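Local coordinates for uncharacterized protein (Bacteroides ovatus CL02T12C04, PDB 6PTM) that probably hydrolyses carrageenan, a sulfated algal galactan, in an exo-acting manner as a glycoside hydrolase of family 42, at residues A[421-429]-A[445-454]; A[560-568]-A[590-601]. All blocks are in the same frame, centred on the assembly; numbering follows the deposited sequence.

Contact 1: residues A[421-429]-A[445-454]; sequences IGNDASSCG and FDWVEICMAY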
ATOM      1  N   ILE A 421       0.687  -4.941  -8.180  1.00 14.43           N
ATOM      2  CA  ILE A 421       1.465  -4.423  -7.021  1.00 13.47           C
ATOM      3  C   ILE A 421       0.688  -4.786  -5.763  1.00 14.84           C
ATOM      4  O   ILE A 421      -0.342  -4.169  -5.504  1.00 16.19           O
ATOM      5  CB  ILE A 421       1.739  -2.922  -7.142  1.00 13.39           C
ATOM      6  CG1 ILE A 421       2.452  -2.601  -8.452  1.00 13.77           C
ATOM      7  CG2 ILE A 421       2.536  -2.441  -5.953  1.00 13.31           C
ATOM      8  CD1 ILE A 421       2.533  -1.131  -8.737  1.00 14.63           C
ATOM      9  N   GLY A 422       1.155  -5.800  -5.045  1.00 14.48           N
ATOM     10  CA  GLY A 422       0.566  -6.205  -3.764  1.00 14.32           C
ATOM     11  C   GLY A 422       1.208  -5.460  -2.618  1.00 14.91           C
ATOM     12  O   GLY A 422       2.434  -5.127  -2.716  1.00 15.54           O
ATOM     13  N   ASN A 423       0.415  -5.233  -1.568  1.00 14.64           N
ATOM     14  CA  ASN A 423       0.875  -4.718  -0.257  1.00 15.19           C
ATOM     15  C   ASN A 423      -0.291  -4.774   0.732  1.00 14.32           C
ATOM     16  O   ASN A 423      -1.398  -5.018   0.313  1.00 13.44           O
ATOM     17  CB  ASN A 423       1.387  -3.280  -0.335  1.00 15.84           C
ATOM     18  CG  ASN A 423       0.365  -2.316  -0.894  1.00 18.10           C
ATOM     19  OD1 ASN A 423      -0.488  -1.820  -0.157  1.00 24.74           O
ATOM     20  ND2 ASN A 423       0.409  -2.044  -2.173  1.00 14.99           N
ATOM     21  N   ASP A 424      -0.017  -4.479   1.998  1.00 15.13           N
ATOM     22  CA  ASP A 424      -1.052  -4.211   3.040  1.00 16.33           C
ATOM     23  C   ASP A 424      -0.596  -2.961   3.791  1.00 16.26           C
ATOM     24  O   ASP A 424      -0.384  -3.015   5.005  1.00 17.54           O
ATOM     25  CB  ASP A 424      -1.366  -5.459   3.860  1.00 16.26           C
ATOM     26  CG  ASP A 424      -0.320  -5.864   4.873  1.00 17.40           C
ATOM     27  OD1 ASP A 424       0.862  -5.614   4.629  1.00 16.38           O
ATOM     28  OD2 ASP A 424      -0.713  -6.443   5.901  1.00 18.64           O
ATOM     29  N   ALA A 425      -0.428  -1.880   3.039  1.00 14.95           N
ATOM     30  CA  ALA A 425      -0.034  -0.554   3.565  1.00 16.58           C
ATOM     31  C   ALA A 425      -0.920  -0.221   4.746  1.00 17.03           C
ATOM     32  O   ALA A 425      -2.159  -0.437   4.627  1.00 17.04           O
ATOM     33  CB  ALA A 425      -0.127   0.531   2.524  1.00 16.47           C
ATOM     34  N   SER A 426      -0.271   0.253   5.821  1.00 17.64           N
ATOM     35  CA  SER A 426      -0.862   0.857   7.040  1.00 18.69           C
ATOM     36  C   SER A 426      -0.676   2.374   6.996  1.00 18.55           C
ATOM     37  O   SER A 426       0.338   2.850   6.423  1.00 14.57           O
ATOM     38  CB  SER A 426      -0.221   0.363   8.316  1.00 20.47           C
ATOM     39  OG  SER A 426      -0.393  -1.028   8.469  1.00 20.96           O
ATOM     40  N   SER A 427      -1.589   3.087   7.651  1.00 17.63           N
ATOM     41  CA  SER A 427      -1.458   4.528   7.966  1.00 20.09           C
ATOM     42  C   SER A 427      -1.847   4.740   9.442  1.00 21.04           C
ATOM     43  O   SER A 427      -1.070   4.399  10.331  1.00 20.24           O
ATOM     44  CB  SER A 427      -2.269   5.358   6.988  1.00 19.20           C
ATOM     45  OG  SER A 427      -3.642   4.972   6.999  1.00 19.85           O
ATOM     46  N   CYS A 428      -3.032   5.262   9.697  1.00 20.97           N
ATOM     47  CA  CYS A 428      -3.608   5.394  11.056  1.00 21.77           C
ATOM     48  C   CYS A 428      -2.851   6.450  11.885  1.00 21.48           C
ATOM     49  O   CYS A 428      -1.800   7.000  11.430  1.00 18.75           O
ATOM     50  CB  CYS A 428      -3.672   4.041  11.758  1.00 21.59           C
ATOM     51  SG  CYS A 428      -4.925   2.949  11.033  1.00 22.08           S
ATOM     52  N   GLY A 429      -3.405   6.722  13.067  1.00 22.10           N
ATOM     53  CA  GLY A 429      -3.001   7.819  13.969  1.00 22.13           C
ATOM     54  C   GLY A 429      -2.075   7.330  15.077  1.00 25.88           C
ATOM     55  O   GLY A 429      -1.390   6.277  14.903  1.00 23.11           O
ATOM     56  N   PHE A 445      -1.421  11.743  10.468  1.00 16.00           N
ATOM     57  CA  PHE A 445      -1.399  10.260  10.417  1.00 16.82           C
ATOM     58  C   PHE A 445      -0.051   9.831   9.840  1.00 16.96           C
ATOM     59  O   PHE A 445       0.705  10.663   9.303  1.00 17.40           O
ATOM     60  CB  PHE A 445      -2.582   9.667   9.617  1.00 16.98           C
ATOM     61  CG  PHE A 445      -2.735  10.200   8.209  1.00 16.24           C
ATOM     62  CD1 PHE A 445      -2.001   9.675   7.160  1.00 15.97           C
ATOM     63  CD2 PHE A 445      -3.631  11.209   7.930  1.00 15.50           C
ATOM     64  CE1 PHE A 445      -2.122  10.185   5.875  1.00 16.34           C
ATOM     65  CE2 PHE A 445      -3.744  11.725   6.647  1.00 16.76           C
ATOM     66  CZ  PHE A 445      -2.972  11.225   5.627  1.00 16.06           C
ATOM     67  N   ASP A 446       0.212   8.536   9.894  1.00 17.46           N
ATOM     68  CA  ASP A 446       1.459   7.982   9.328  1.00 18.51           C
ATOM     69  C   ASP A 446       1.255   7.919   7.809  1.00 17.81           C
ATOM     70  O   ASP A 446       0.676   6.932   7.346  1.00 18.42           O
ATOM     71  CB  ASP A 446       1.800   6.636   9.981  1.00 19.67           C
ATOM     72  CG  ASP A 446       3.062   6.035   9.374  1.00 19.70           C
ATOM     73  OD1 ASP A 446       3.704   6.738   8.561  1.00 17.75           O
ATOM     74  OD2 ASP A 446       3.376   4.884   9.700  1.00 19.42           O
ATOM     75  N   TRP A 447       1.723   8.940   7.088  1.00 17.23           N
ATOM     76  CA  TRP A 447       1.557   9.135   5.623  1.00 17.50           C
ATOM     77  C   TRP A 447       2.627   8.378   4.812  1.00 17.10           C
ATOM     78  O   TRP A 447       2.566   8.456   3.579  1.00 16.22           O
ATOM     79  CB  TRP A 447       1.617  10.636   5.262  1.00 17.25           C
ATOM     80  CG  TRP A 447       2.931  11.279   5.604  1.00 17.60           C
ATOM     81  CD1 TRP A 447       3.460  11.421   6.860  1.00 18.34           C
ATOM     82  CD2 TRP A 447       3.931  11.797   4.703  1.00 18.01           C
ATOM     83  NE1 TRP A 447       4.692  12.015   6.809  1.00 18.49           N
ATOM     84  CE2 TRP A 447       5.005  12.275   5.501  1.00 18.45           C
ATOM     85  CE3 TRP A 447       4.021  11.933   3.315  1.00 18.53           C
ATOM     86  CZ2 TRP A 447       6.155  12.829   4.951  1.00 17.93           C
ATOM     87  CZ3 TRP A 447       5.143  12.521   2.774  1.00 17.92           C
ATOM     88  CH2 TRP A 447       6.200  12.942   3.578  1.00 18.72           C
ATOM     89  N   VAL A 448       3.619   7.749   5.441  1.00 16.68           N
ATOM     90  CA  VAL A 448       4.901   7.394   4.759  1.00 16.39           C
ATOM     91  C   VAL A 448       4.669   6.196   3.813  1.00 16.11           C
ATOM     92  O   VAL A 448       5.201   6.234   2.692  1.00 14.06           O
ATOM     93  CB  VAL A 448       6.058   7.138   5.755  1.00 17.22           C
ATOM     94  CG1 VAL A 448       7.294   6.648   5.043  1.00 17.45           C
ATOM     95  CG2 VAL A 448       6.434   8.397   6.521  1.00 16.53           C
ATOM     96  N   GLU A 449       3.910   5.178   4.229  1.00 14.37           N
ATOM     97  CA  GLU A 449       3.659   3.994   3.364  1.00 14.29           C
ATOM     98  C   GLU A 449       2.800   4.373   2.139  1.00 14.94           C
ATOM     99  O   GLU A 449       3.215   4.034   0.991  1.00 13.95           O
ATOM    100  CB  GLU A 449       3.065   2.874   4.197  1.00 16.12           C
ATOM    101  CG  GLU A 449       4.036   2.377   5.238  1.00 16.81           C
ATOM    102  CD  GLU A 449       3.477   1.260   6.092  1.00 19.08           C
ATOM    103  OE1 GLU A 449       2.696   0.419   5.562  1.00 20.06           O
ATOM    104  OE2 GLU A 449       3.803   1.269   7.277  1.00 18.03           O
ATOM    105  N   ILE A 450       1.646   5.035   2.318  1.00 14.71           N
ATOM    106  CA  ILE A 450       0.722   5.324   1.174  1.00 14.39           C
ATOM    107  C   ILE A 450       1.257   6.448   0.267  1.00 14.79           C
ATOM    108  O   ILE A 450       0.730   6.582  -0.852  1.00 14.63           O
ATOM    109  CB  ILE A 450      -0.702   5.620   1.656  1.00 14.58           C
ATOM    110  CG1 ILE A 450      -0.791   6.818   2.601  1.00 14.36           C
ATOM    111  CG2 ILE A 450      -1.334   4.370   2.264  1.00 14.64           C
ATOM    112  CD1 ILE A 450      -2.234   7.231   2.877  1.00 14.73           C
ATOM    113  N   CYS A 451       2.201   7.279   0.722  1.00 13.71           N
ATOM    114  CA  CYS A 451       2.851   8.301  -0.132  1.00 14.46           C
ATOM    115  C   CYS A 451       4.205   7.769  -0.641  1.00 14.22           C
ATOM    116  O   CYS A 451       4.318   7.422  -1.818  1.00 12.73           O
ATOM    117  CB  CYS A 451       2.986   9.632   0.583  1.00 15.08           C
ATOM    118  SG  CYS A 451       1.381  10.425   0.884  1.00 15.00           S
ATOM    119  N   MET A 452       5.185   7.610   0.231  1.00 14.85           N
ATOM    120  CA  MET A 452       6.581   7.330  -0.198  1.00 14.11           C
ATOM    121  C   MET A 452       6.730   5.888  -0.678  1.00 12.80           C
ATOM    122  O   MET A 452       7.280   5.736  -1.749  1.00 11.36           O
ATOM    123  CB  MET A 452       7.605   7.603   0.895  1.00 14.26           C
ATOM    124  CG  MET A 452       8.982   7.643   0.319  1.00 14.59           C
ATOM    125  SD  MET A 452      10.213   8.149   1.542  1.00 15.94           S
ATOM    126  CE  MET A 452      10.363   6.659   2.527  1.00 14.08           C
ATOM    127  N   ALA A 453       6.233   4.873   0.027  1.00 12.02           N
ATOM    128  CA  ALA A 453       6.379   3.466  -0.444  1.00 12.06           C
ATOM    129  C   ALA A 453       5.582   3.241  -1.755  1.00 12.16           C
ATOM    130  O   ALA A 453       6.105   2.579  -2.667  1.00 12.36           O
ATOM    131  CB  ALA A 453       5.976   2.492   0.629  1.00 11.51           C
ATOM    132  N   TYR A 454       4.345   3.748  -1.853  1.00 11.39           N
ATOM    133  CA  TYR A 454       3.525   3.702  -3.097  1.00 12.26           C
ATOM    134  C   TYR A 454       4.333   4.338  -4.245  1.00 12.89           C
ATOM    135  O   TYR A 454       4.385   3.776  -5.375  1.00 11.90           O
ATOM    136  CB  TYR A 454       2.141   4.309  -2.801  1.00 11.91           C
ATOM    137  CG  TYR A 454       1.186   3.345  -2.123  1.00 12.72           C
ATOM    138  CD1 TYR A 454       1.633   2.169  -1.517  1.00 12.91           C
ATOM    139  CD2 TYR A 454      -0.172   3.601  -2.079  1.00 14.21           C
ATOM    140  CE1 TYR A 454       0.754   1.290  -0.910  1.00 14.04           C
ATOM    141  CE2 TYR A 454      -1.061   2.731  -1.466  1.00 14.02           C
ATOM    142  CZ  TYR A 454      -0.603   1.562  -0.905  1.00 14.09           C
ATOM    143  OH  TYR A 454      -1.501   0.698  -0.347  1.00 14.53           O
TER
HETATM  144  O   HOH W   1       1.071   5.300   5.309  1.00 11.32           O
HETATM  145  O   HOH W   2       1.526   3.109  10.036  1.00 20.73           O
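The loop that follows strand 421-423 runs across the start of helix 448-460, bringing the CA atoms of S427 and D446 to 4.7 Å. It is consistent with a strand-loop-helix unit of the (β/α)8 barrel of family 42. Strand 421-423 lies beside strand 466-471; just past its end, D424 shares a backbone hydrogen bond with I395, which follows strand 391-394. N423 and Y454 meet at about a right angle, with amide and ring planes 53° apart. Y454 OH donates to N423 OD1 at 2.7 Å. N423 OD1 also accepts from A425 N at 3.2 Å, which makes an Asx turn. Two donors thus grip one carbonyl oxygen and limit rotation of the amide. N468 also bonds Y454 OH, so the phenol is held from the next strand as well. A425 CB sits in the angle between ring and helix, 3.6 Å from Y454 CZ and 4.0 Å from I450 CG2. E449 leaves the helix as an extended chain, and its OE1 receives S426 N at 3.0 Å. The N-H comes from above the carboxylate, 49° out of its plane. D446 N donates to C428 O at 3.0 Å, tying the two arms of the long loop together just before the helix. S427 OG turns to other partners, N492 and Y488. A bridging water takes the N-H of I450 and donates to the carbonyl oxygens S426 O and D446 O, linking the loop to the first helical turn. With CG anti to the backbone N (chi1 178°), the D446 carboxylate swings to the carbonyl side, toward the helix start, where OD1 accepts from V448 N, a capping bond. D446 OD2 accepts a hydrogen bond from a second water at 2.6 Å; that water also donates to S427 O.

Contact 2: residues A[560-568]-A[590-601]; sequences QRKPLRIFY and LNFSGLPIGFAT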
ATOM      1  N   GLN A 560       0.863  10.846 -13.741  1.00 13.92           N
ATOM      2  CA  GLN A 560       1.621  12.095 -14.023  1.00 14.21           C
ATOM      3  C   GLN A 560       3.128  11.834 -13.892  1.00 14.45           C
ATOM      4  O   GLN A 560       3.562  11.202 -12.908  1.00 15.20           O
ATOM      5  CB  GLN A 560       1.202  13.240 -13.109  1.00 14.46           C
ATOM      6  CG  GLN A 560       1.792  14.588 -13.514  1.00 15.89           C
ATOM      7  CD  GLN A 560       1.164  15.711 -12.733  1.00 16.48           C
ATOM      8  OE1 GLN A 560       1.082  15.692 -11.503  1.00 16.83           O
ATOM      9  NE2 GLN A 560       0.643  16.683 -13.456  1.00 18.30           N
ATOM     10  N   ARG A 561       3.887  12.386 -14.828  1.00 13.77           N
ATOM     11  CA  ARG A 561       5.365  12.465 -14.814  1.00 14.57           C
ATOM     12  C   ARG A 561       5.852  12.771 -13.397  1.00 14.19           C
ATOM     13  O   ARG A 561       5.351  13.746 -12.776  1.00 14.38           O
ATOM     14  CB  ARG A 561       5.821  13.539 -15.804  1.00 15.18           C
ATOM     15  CG  ARG A 561       7.329  13.739 -15.899  1.00 16.01           C
ATOM     16  CD  ARG A 561       7.664  14.862 -16.852  1.00 15.74           C
ATOM     17  NE  ARG A 561       9.083  15.134 -17.035  1.00 15.51           N
ATOM     18  CZ  ARG A 561       9.897  14.501 -17.875  1.00 17.38           C
ATOM     19  NH1 ARG A 561       9.485  13.433 -18.539  1.00 17.46           N
ATOM     20  NH2 ARG A 561      11.140  14.931 -18.030  1.00 17.77           N
ATOM     21  N   LYS A 562       6.757  11.925 -12.902  1.00 14.67           N
ATOM     22  CA  LYS A 562       7.534  12.097 -11.655  1.00 15.73           C
ATOM     23  C   LYS A 562       8.893  12.707 -12.031  1.00 14.88           C
ATOM     24  O   LYS A 562       9.850  11.981 -12.330  1.00 13.84           O
ATOM     25  CB  LYS A 562       7.681  10.741 -10.956  1.00 16.29           C
ATOM     26  CG  LYS A 562       6.394  10.000 -10.609  1.00 17.25           C
ATOM     27  CD  LYS A 562       6.696   8.714  -9.860  1.00 18.68           C
ATOM     28  CE  LYS A 562       5.572   7.691  -9.760  1.00 19.93           C
ATOM     29  NZ  LYS A 562       4.344   8.240  -9.153  1.00 19.72           N
ATOM     30  N   PRO A 563       9.026  14.050 -12.109  1.00 14.41           N
ATOM     31  CA  PRO A 563      10.204  14.629 -12.755  1.00 15.04           C
ATOM     32  C   PRO A 563      11.482  14.656 -11.907  1.00 15.44           C
ATOM     33  O   PRO A 563      12.534  15.050 -12.393  1.00 14.64           O
ATOM     34  CB  PRO A 563       9.735  16.061 -13.035  1.00 15.71           C
ATOM     35  CG  PRO A 563       8.799  16.356 -11.876  1.00 15.70           C
ATOM     36  CD  PRO A 563       8.026  15.061 -11.734  1.00 14.27           C
ATOM     37  N   LEU A 564      11.356  14.354 -10.630  1.00 15.09           N
ATOM     38  CA  LEU A 564      12.511  14.256  -9.727  1.00 15.24           C
ATOM     39  C   LEU A 564      12.507  12.835  -9.181  1.00 16.17           C
ATOM     40  O   LEU A 564      11.433  12.380  -8.633  1.00 15.92           O
ATOM     41  CB  LEU A 564      12.412  15.313  -8.630  1.00 15.79           C
ATOM     42  CG  LEU A 564      12.485  16.761  -9.111  1.00 16.28           C
ATOM     43  CD1 LEU A 564      12.146  17.706  -7.973  1.00 17.91           C
ATOM     44  CD2 LEU A 564      13.863  17.085  -9.677  1.00 17.37           C
ATOM     45  N   ARG A 565      13.639  12.157  -9.343  1.00 14.54           N
ATOM     46  CA  ARG A 565      13.826  10.774  -8.835  1.00 14.49           C
ATOM     47  C   ARG A 565      14.903  10.768  -7.763  1.00 14.24           C
ATOM     48  O   ARG A 565      16.048  11.169  -8.045  1.00 14.77           O
ATOM     49  CB  ARG A 565      14.184   9.838  -9.985  1.00 13.76           C
ATOM     50  CG  ARG A 565      13.125   9.786 -11.067  1.00 15.03           C
ATOM     51  CD  ARG A 565      11.713   9.562 -10.542  1.00 15.03           C
ATOM     52  NE  ARG A 565      10.846   9.360 -11.694  1.00 14.73           N
ATOM     53  CZ  ARG A 565      10.585   8.181 -12.252  1.00 14.67           C
ATOM     54  NH1 ARG A 565      11.049   7.044 -11.745  1.00 15.94           N
ATOM     55  NH2 ARG A 565       9.758   8.128 -13.271  1.00 14.83           N
ATOM     56  N   ILE A 566      14.553  10.292  -6.579  1.00 14.22           N
ATOM     57  CA  ILE A 566      15.524  10.125  -5.473  1.00 14.93           C
ATOM     58  C   ILE A 566      16.228   8.809  -5.715  1.00 14.91           C
ATOM     59  O   ILE A 566      15.518   7.799  -5.765  1.00 14.08           O
ATOM     60  CB  ILE A 566      14.793  10.160  -4.131  1.00 15.69           C
ATOM     61  CG1 ILE A 566      14.162  11.528  -3.904  1.00 16.35           C
ATOM     62  CG2 ILE A 566      15.687   9.768  -2.977  1.00 16.02           C
ATOM     63  CD1 ILE A 566      13.232  11.522  -2.756  1.00 16.86           C
ATOM     64  N   PHE A 567      17.558   8.809  -5.772  1.00 15.49           N
ATOM     65  CA  PHE A 567      18.341   7.562  -5.955  1.00 14.84           C
ATOM     66  C   PHE A 567      18.259   6.667  -4.718  1.00 14.00           C
ATOM     67  O   PHE A 567      18.451   7.136  -3.590  1.00 14.09           O
ATOM     68  CB  PHE A 567      19.803   7.821  -6.297  1.00 16.23           C
ATOM     69  CG  PHE A 567      20.438   6.601  -6.900  1.00 16.28           C
ATOM     70  CD1 PHE A 567      21.218   5.759  -6.133  1.00 16.14           C
ATOM     71  CD2 PHE A 567      20.146   6.241  -8.205  1.00 16.53           C
ATOM     72  CE1 PHE A 567      21.757   4.613  -6.699  1.00 17.53           C
ATOM     73  CE2 PHE A 567      20.635   5.063  -8.748  1.00 15.47           C
ATOM     74  CZ  PHE A 567      21.466   4.272  -8.000  1.00 16.06           C
ATOM     75  N   TYR A 568      17.930   5.392  -4.942  1.00 13.41           N
ATOM     76  CA  TYR A 568      17.825   4.358  -3.884  1.00 12.95           C
ATOM     77  C   TYR A 568      18.757   3.205  -4.260  1.00 13.84           C
ATOM     78  O   TYR A 568      18.782   2.741  -5.421  1.00 14.22           O
ATOM     79  CB  TYR A 568      16.387   3.855  -3.670  1.00 12.38           C
ATOM     80  CG  TYR A 568      16.316   2.713  -2.690  1.00 11.53           C
ATOM     81  CD1 TYR A 568      16.343   2.960  -1.334  1.00 12.36           C
ATOM     82  CD2 TYR A 568      16.313   1.385  -3.094  1.00 11.58           C
ATOM     83  CE1 TYR A 568      16.378   1.925  -0.414  1.00 13.06           C
ATOM     84  CE2 TYR A 568      16.306   0.338  -2.175  1.00 11.37           C
ATOM     85  CZ  TYR A 568      16.370   0.607  -0.828  1.00 11.54           C
ATOM     86  OH  TYR A 568      16.352  -0.382   0.123  1.00 13.17           O
ATOM     87  N   LEU A 590      10.972  17.424  -0.830  1.00 16.41           N
ATOM     88  CA  LEU A 590      10.599  17.671  -2.239  1.00 17.46           C
ATOM     89  C   LEU A 590       9.080  17.545  -2.462  1.00 17.11           C
ATOM     90  O   LEU A 590       8.633  18.015  -3.469  1.00 17.35           O
ATOM     91  CB  LEU A 590      11.351  16.695  -3.151  1.00 17.17           C
ATOM     92  CG  LEU A 590      12.878  16.792  -3.184  1.00 17.48           C
ATOM     93  CD1 LEU A 590      13.429  15.749  -4.150  1.00 16.00           C
ATOM     94  CD2 LEU A 590      13.354  18.190  -3.556  1.00 18.18           C
ATOM     95  N   ASN A 591       8.334  16.909  -1.570  1.00 17.54           N
ATOM     96  CA  ASN A 591       6.987  16.360  -1.867  1.00 17.39           C
ATOM     97  C   ASN A 591       5.843  17.383  -1.747  1.00 17.99           C
ATOM     98  O   ASN A 591       4.680  17.015  -2.097  1.00 16.80           O
ATOM     99  CB  ASN A 591       6.605  15.214  -0.936  1.00 17.87           C
ATOM    100  CG  ASN A 591       5.390  14.486  -1.461  1.00 17.59           C
ATOM    101  OD1 ASN A 591       5.376  14.116  -2.630  1.00 17.74           O
ATOM    102  ND2 ASN A 591       4.378  14.323  -0.626  1.00 16.74           N
ATOM    103  N   PHE A 592       6.112  18.624  -1.340  1.00 17.30           N
ATOM    104  CA  PHE A 592       5.031  19.620  -1.142  1.00 17.01           C
ATOM    105  C   PHE A 592       5.243  20.801  -2.082  1.00 16.79           C
ATOM    106  O   PHE A 592       4.889  21.910  -1.702  1.00 15.42           O
ATOM    107  CB  PHE A 592       4.950  20.021   0.342  1.00 17.09           C
ATOM    108  CG  PHE A 592       4.685  18.844   1.235  1.00 16.25           C
ATOM    109  CD1 PHE A 592       5.738  18.068   1.696  1.00 16.37           C
ATOM    110  CD2 PHE A 592       3.396  18.458   1.532  1.00 15.21           C
ATOM    111  CE1 PHE A 592       5.504  16.959   2.475  1.00 16.04           C
ATOM    112  CE2 PHE A 592       3.165  17.350   2.325  1.00 16.88           C
ATOM    113  CZ  PHE A 592       4.220  16.585   2.775  1.00 16.10           C
ATOM    114  N   SER A 593       5.703  20.550  -3.309  1.00 16.62           N
ATOM    115  CA  SER A 593       5.975  21.604  -4.327  1.00 14.92           C
ATOM    116  C   SER A 593       5.085  21.416  -5.562  1.00 14.33           C
ATOM    117  O   SER A 593       5.428  21.993  -6.600  1.00 16.28           O
ATOM    118  CB  SER A 593       7.444  21.620  -4.711  1.00 14.60           C
ATOM    119  OG  SER A 593       8.259  21.847  -3.580  1.00 14.98           O
ATOM    120  N   GLY A 594       4.037  20.577  -5.500  1.00 14.11           N
ATOM    121  CA  GLY A 594       3.108  20.366  -6.615  1.00 13.37           C
ATOM    122  C   GLY A 594       3.542  19.290  -7.609  1.00 14.55           C
ATOM    123  O   GLY A 594       2.833  19.092  -8.615  1.00 13.74           O
ATOM    124  N   LEU A 595       4.667  18.627  -7.369  1.00 15.05           N
ATOM    125  CA  LEU A 595       5.269  17.625  -8.288  1.00 14.90           C
ATOM    126  C   LEU A 595       5.194  16.243  -7.663  1.00 14.36           C
ATOM    127  O   LEU A 595       5.493  16.069  -6.485  1.00 15.76           O
ATOM    128  CB  LEU A 595       6.735  17.972  -8.512  1.00 15.81           C
ATOM    129  CG  LEU A 595       7.018  19.287  -9.233  1.00 17.20           C
ATOM    130  CD1 LEU A 595       8.515  19.518  -9.276  1.00 18.90           C
ATOM    131  CD2 LEU A 595       6.389  19.286 -10.625  1.00 17.80           C
ATOM    132  N   PRO A 596       4.820  15.209  -8.438  1.00 14.35           N
ATOM    133  CA  PRO A 596       4.975  13.833  -7.991  1.00 13.12           C
ATOM    134  C   PRO A 596       6.466  13.586  -7.833  1.00 13.71           C
ATOM    135  O   PRO A 596       7.197  13.836  -8.783  1.00 14.68           O
ATOM    136  CB  PRO A 596       4.333  12.992  -9.110  1.00 13.55           C
ATOM    137  CG  PRO A 596       3.528  13.973  -9.924  1.00 12.65           C
ATOM    138  CD  PRO A 596       4.228  15.308  -9.779  1.00 13.36           C
ATOM    139  N   ILE A 597       6.880  13.059  -6.677  1.00 13.72           N
ATOM    140  CA  ILE A 597       8.298  12.709  -6.406  1.00 14.04           C
ATOM    141  C   ILE A 597       8.460  11.191  -6.528  1.00 15.20           C
ATOM    142  O   ILE A 597       7.685  10.470  -5.901  1.00 17.93           O
ATOM    143  CB  ILE A 597       8.750  13.226  -5.031  1.00 14.28           C
ATOM    144  CG1 ILE A 597       8.508  14.737  -4.919  1.00 14.57           C
ATOM    145  CG2 ILE A 597      10.198  12.864  -4.764  1.00 14.56           C
ATOM    146  CD1 ILE A 597       9.172  15.553  -5.996  1.00 13.53           C
ATOM    147  N   GLY A 598       9.433  10.730  -7.326  1.00 14.33           N
ATOM    148  CA  GLY A 598       9.659   9.290  -7.503  1.00 14.45           C
ATOM    149  C   GLY A 598      11.040   8.888  -7.135  1.00 14.44           C
ATOM    150  O   GLY A 598      11.755   9.694  -6.468  1.00 13.05           O
ATOM    151  N   PHE A 599      11.390   7.659  -7.526  1.00 15.15           N
ATOM    152  CA  PHE A 599      12.669   7.034  -7.148  1.00 15.54           C
ATOM    153  C   PHE A 599      13.407   6.584  -8.403  1.00 15.61           C
ATOM    154  O   PHE A 599      12.802   6.376  -9.444  1.00 15.17           O
ATOM    155  CB  PHE A 599      12.444   5.889  -6.153  1.00 15.93           C
ATOM    156  CG  PHE A 599      12.019   6.420  -4.816  1.00 15.80           C
ATOM    157  CD1 PHE A 599      12.968   6.802  -3.886  1.00 15.70           C
ATOM    158  CD2 PHE A 599      10.689   6.683  -4.559  1.00 16.01           C
ATOM    159  CE1 PHE A 599      12.586   7.364  -2.682  1.00 15.14           C
ATOM    160  CE2 PHE A 599      10.301   7.250  -3.361  1.00 15.67           C
ATOM    161  CZ  PHE A 599      11.251   7.563  -2.411  1.00 15.30           C
ATOM    162  N   ALA A 600      14.720   6.461  -8.258  1.00 16.82           N
ATOM    163  CA  ALA A 600      15.639   5.886  -9.268  1.00 17.57           C
ATOM    164  C   ALA A 600      16.449   4.805  -8.579  1.00 17.20           C
ATOM    165  O   ALA A 600      16.804   4.975  -7.411  1.00 18.07           O
ATOM    166  CB  ALA A 600      16.553   6.934  -9.860  1.00 18.33           C
ATOM    167  N   THR A 601      16.707   3.735  -9.311  1.00 16.43           N
ATOM    168  CA  THR A 601      17.635   2.651  -8.951  1.00 14.78           C
ATOM    169  C   THR A 601      18.381   2.258 -10.216  1.00 14.22           C
ATOM    170  O   THR A 601      17.940   2.629 -11.324  1.00 13.54           O
ATOM    171  CB  THR A 601      16.875   1.415  -8.442  1.00 14.64           C
ATOM    172  OG1 THR A 601      16.062   0.932  -9.513  1.00 13.90           O
ATOM    173  CG2 THR A 601      16.020   1.700  -7.239  1.00 14.49           C
TER
HETATM  174  O   HOH W   3       1.249  18.223 -10.581  1.00 13.42           O
HETATM  175  O   HOH W   4       5.195  10.132  -7.181  1.00 22.29           O
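L564 and I566 on one strand meet G598 and A600 on the other through a ladder of backbone hydrogen bonds. G598 N donates to L564 O at 2.9 Å, and I566 N returns a bond to G598 O. A600 N then reaches I566 O, and Y568 N closes the ladder on A600 O at 2.7 Å. The side-chain hydrogen bonds centre on R565. Its chain bends at CG (chi2 -49°), which turns the guanidinium across the strands toward K562 O and F599 O. R565 NH1 donates to F599 O at 3.0 Å, and R565 NE to K562 O. Both acceptors lie at the guanidinium edge, almost in its plane, so the group is held flat between two carbonyls. One water accepts from K562 NZ and donates to I597 O. The paired strands are 597-600, at the rim of a five-stranded parallel sheet, and 564-567 next to it. Helices 570-575 and 579-590 lie between them in sequence, so this is a β-α-β crossover in a flavodoxin-like sheet. Apolar contacts line both faces. On one, I566 and F599 lie side by side, with I566 CB 3.8 Å from F599 CD1. I566 CD1 touches I597 CG2 at 3.9 Å, and L590 CD1 approaches I566 and L564. W400 meets the F599 ring edge-to-face. On the other face, A600 CB rests 3.7 Å from R565 CB and also touches the ring of F567. K562 CD passes over the CA of G598, where no side chain intervenes. Proline contacts pack the loops before the strands. The Q560 side chain crosses P596 at about a right angle, its OE1 3.4 Å from P596 CG. Q560 NE2 hydrogen-bonds V711 O. P596 O, buried without a hydrogen-bond partner, meets K562 CA in a CH···O contact at 3.4 Å.

Overall arrangement
The two contacts come in series along the chain: contact 1 closes before contact 2 opens. Their centres lie about 17 Å apart. Contact 1 sits near the middle of the molecule, in the probable catalytic barrel. Contact 2 belongs to the parallel sheet of the following domain, at the rim that faces the barrel. Helix 448-460 joins them. Its first turns pack against the barrel loop, while M452 CG reaches F599 CZ of the sheet at 3.6 Å. S459, later in the same helix, bonds F599 N. W447 also packs against N591 and F592. Helix 448-460, probably a barrel helix, therefore forms part of the interface between the two domains.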